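Local coordinates for prolyl 4-hydroxylase (Paramecium bursaria Chlorella virus 1, PDB 5C5T), which probably hydroxylates proline residues of collagen-like chains as a 2-oxoglutarate-dependent, iron-binding dioxygenase, at residues V124-Y129 with E216-N221. Residues are numbered along the deposited sequence; the frame is centred on the assembly and turned at random.
Sequences VQVARY and EKIIAN. With AKG (2-oxoglutaric acid), chain C.
The Tyr129 ring turns its edge to Ile219 CD1 and to the carbonyl oxygen of Lys217, while the Lys217 chain runs alongside, CD 3.7 Å from Tyr129 CD2. On the opposite face of the sheet, with Ile218 and turned from 2-oxoglutarate, Arg128 also works at its edge: Glu216 OE1 lies in the guanidinium plane, met by NE on the anti side, 2.8 Å away, and by NH2, longer and bent, from above the carboxylate plane. Glu216 OE2 forms a second salt bridge, with Lys162. Asn221 keeps Gln125 OE1 in its own amide plane, ND2 to OE1 3.1 Å, with the two amides 65° apart. Antiparallel strands 125-129 and 217-221 pair within the major sheet of the family's double-stranded beta-helix. Fully extended, Lys217 carries NZ to 2.7 Å from O4 of 2-oxoglutarate; Tyr129 OH lies 2.7 Å from O3 of the same carboxylate, a weak contact whose proton may serve another acceptor. Asn221 ND2 reaches O1 weakly, and Ile219 CD1 packs 3.6 Å from C3, between the cosubstrate's two ends. Chemically, the lysine's charge, with NZ also held by Gly170 O, probably balances much of the distal carboxylate's charge; Thr172 OG1 is a further partner of 2-oxoglutarate.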
loop_
_atom_site.group_PDB
_atom_site.type_symbol
_atom_site.label_atom_id
_atom_site.label_comp_id
_atom_site.label_asym_id
_atom_site.label_seq_id
_atom_site.Cartn_x
_atom_site.Cartn_y
_atom_site.Cartn_z
ATOM N N VAL A 124 8.636 -4.715 3.857
ATOM C CA VAL A 124 8.154 -3.751 2.881
ATOM C C VAL A 124 8.521 -4.201 1.449
ATOM O O VAL A 124 9.631 -4.693 1.200
ATOM C CB VAL A 124 8.731 -2.354 3.192
ATOM C CG1 VAL A 124 8.515 -1.376 2.071
ATOM C CG2 VAL A 124 8.155 -1.816 4.493
ATOM N N GLN A 125 7.551 -4.031 0.537
ATOM C CA GLN A 125 7.709 -4.266 -0.886
ATOM C C GLN A 125 7.779 -2.928 -1.608
ATOM O O GLN A 125 6.983 -2.008 -1.324
ATOM C CB GLN A 125 6.550 -5.069 -1.435
ATOM C CG GLN A 125 6.617 -5.416 -2.908
ATOM C CD GLN A 125 5.244 -5.754 -3.449
ATOM O OE1 GLN A 125 4.443 -4.864 -3.721
ATOM N NE2 GLN A 125 4.975 -7.035 -3.622
ATOM N N VAL A 126 8.738 -2.783 -2.531
ATOM C CA VAL A 126 8.718 -1.644 -3.463
ATOM C C VAL A 126 8.391 -2.188 -4.862
ATOM O O VAL A 126 8.981 -3.183 -5.303
ATOM C CB VAL A 126 10.066 -0.848 -3.428
ATOM C CG1 VAL A 126 10.156 0.180 -4.579
ATOM C CG2 VAL A 126 10.253 -0.182 -2.029
ATOM N N ALA A 127 7.424 -1.563 -5.549
ATOM C CA ALA A 127 7.013 -1.998 -6.856
ATOM C C ALA A 127 7.062 -0.860 -7.854
ATOM O O ALA A 127 6.832 0.292 -7.495
ATOM C CB ALA A 127 5.553 -2.562 -6.816
ATOM N N ARG A 128 7.282 -1.220 -9.116
ATOM C CA ARG A 128 7.405 -0.248 -10.204
ATOM C C ARG A 128 6.546 -0.636 -11.390
ATOM O O ARG A 128 6.454 -1.811 -11.756
ATOM C CB ARG A 128 8.866 -0.130 -10.662
ATOM C CG ARG A 128 9.066 0.801 -11.902
ATOM C CD ARG A 128 10.543 1.204 -12.017
ATOM N NE ARG A 128 10.811 2.148 -13.115
ATOM C CZ ARG A 128 11.112 1.759 -14.346
ATOM N NH1 ARG A 128 11.135 0.465 -14.647
ATOM N NH2 ARG A 128 11.364 2.665 -15.287
ATOM N N TYR A 129 5.919 0.387 -11.967
ATOM C CA TYR A 129 5.118 0.303 -13.164
ATOM C C TYR A 129 5.716 1.164 -14.289
ATOM O O TYR A 129 5.867 2.388 -14.130
ATOM C CB TYR A 129 3.707 0.807 -12.918
ATOM C CG TYR A 129 2.920 0.148 -11.835
ATOM C CD1 TYR A 129 2.113 -0.929 -12.086
ATOM C CD2 TYR A 129 2.982 0.627 -10.538
ATOM C CE1 TYR A 129 1.358 -1.522 -11.073
ATOM C CE2 TYR A 129 2.224 0.056 -9.525
ATOM C CZ TYR A 129 1.426 -1.020 -9.808
ATOM O OH TYR A 129 0.687 -1.588 -8.812
ATOM N N GLU A 216 6.673 6.965 -15.068
ATOM C CA GLU A 216 6.716 5.763 -14.277
ATOM C C GLU A 216 6.074 5.990 -12.927
ATOM O O GLU A 216 5.831 7.135 -12.491
ATOM C CB GLU A 216 8.170 5.299 -14.113
ATOM C CG GLU A 216 8.974 6.237 -13.241
ATOM C CD GLU A 216 10.469 6.049 -13.390
ATOM O OE1 GLU A 216 10.977 4.948 -13.088
ATOM O OE2 GLU A 216 11.134 7.017 -13.817
ATOM N N LYS A 217 5.719 4.875 -12.299
ATOM C CA LYS A 217 5.076 4.906 -10.992
ATOM C C LYS A 217 5.830 3.925 -10.081
ATOM O O LYS A 217 6.018 2.764 -10.455
ATOM C CB LYS A 217 3.591 4.529 -11.094
ATOM C CG LYS A 217 2.849 4.297 -9.773
ATOM C CD LYS A 217 1.395 3.959 -10.091
ATOM C CE LYS A 217 0.611 3.593 -8.847
ATOM N NZ LYS A 217 -0.744 3.116 -9.199
ATOM N N ILE A 218 6.245 4.398 -8.918
ATOM C CA ILE A 218 6.919 3.555 -7.929
ATOM C C ILE A 218 6.203 3.744 -6.580
ATOM O O ILE A 218 5.998 4.894 -6.150
ATOM C CB ILE A 218 8.426 3.867 -7.834
ATOM C CG1 ILE A 218 9.052 3.880 -9.228
ATOM C CG2 ILE A 218 9.080 2.866 -6.899
ATOM C CD1 ILE A 218 10.528 4.164 -9.229
ATOM N N ILE A 219 5.840 2.618 -5.942
ATOM C CA ILE A 219 5.219 2.600 -4.633
ATOM C C ILE A 219 6.007 1.739 -3.630
ATOM O O ILE A 219 6.785 0.830 -3.997
ATOM C CB ILE A 219 3.775 2.084 -4.767
ATOM C CG1 ILE A 219 3.768 0.656 -5.275
ATOM C CG2 ILE A 219 2.990 3.044 -5.653
ATOM C CD1 ILE A 219 2.383 0.037 -5.324
ATOM N N ALA A 220 5.788 2.024 -2.350
ATOM C CA ALA A 220 6.178 1.182 -1.217
ATOM C C ALA A 220 4.937 0.704 -0.450
ATOM O O ALA A 220 4.067 1.497 -0.086
ATOM C CB ALA A 220 7.121 1.923 -0.313
ATOM N N ASN A 221 4.806 -0.623 -0.346
ATOM C CA ASN A 221 3.686 -1.261 0.368
ATOM C C ASN A 221 4.098 -1.777 1.702
ATOM O O ASN A 221 4.969 -2.654 1.809
ATOM C CB ASN A 221 3.116 -2.447 -0.439
ATOM C CG ASN A 221 2.290 -2.020 -1.605
ATOM O OD1 ASN A 221 1.356 -1.261 -1.469
ATOM N ND2 ASN A 221 2.597 -2.576 -2.779
HETATM C C1 AKG C . -0.849 -3.529 -4.366
HETATM O O1 AKG C . 0.399 -3.574 -4.594
HETATM O O2 AKG C . -1.376 -4.461 -3.704
HETATM C C2 AKG C . -1.687 -2.444 -4.985
HETATM O O5 AKG C . -2.878 -2.597 -4.994
HETATM C C3 AKG C . -1.013 -1.202 -5.590
HETATM C C4 AKG C . -2.017 -0.181 -6.060
HETATM C C5 AKG C . -1.406 0.842 -6.982
HETATM O O3 AKG C . -0.373 0.559 -7.650
HETATM O O4 AKG C . -1.934 1.994 -7.056
#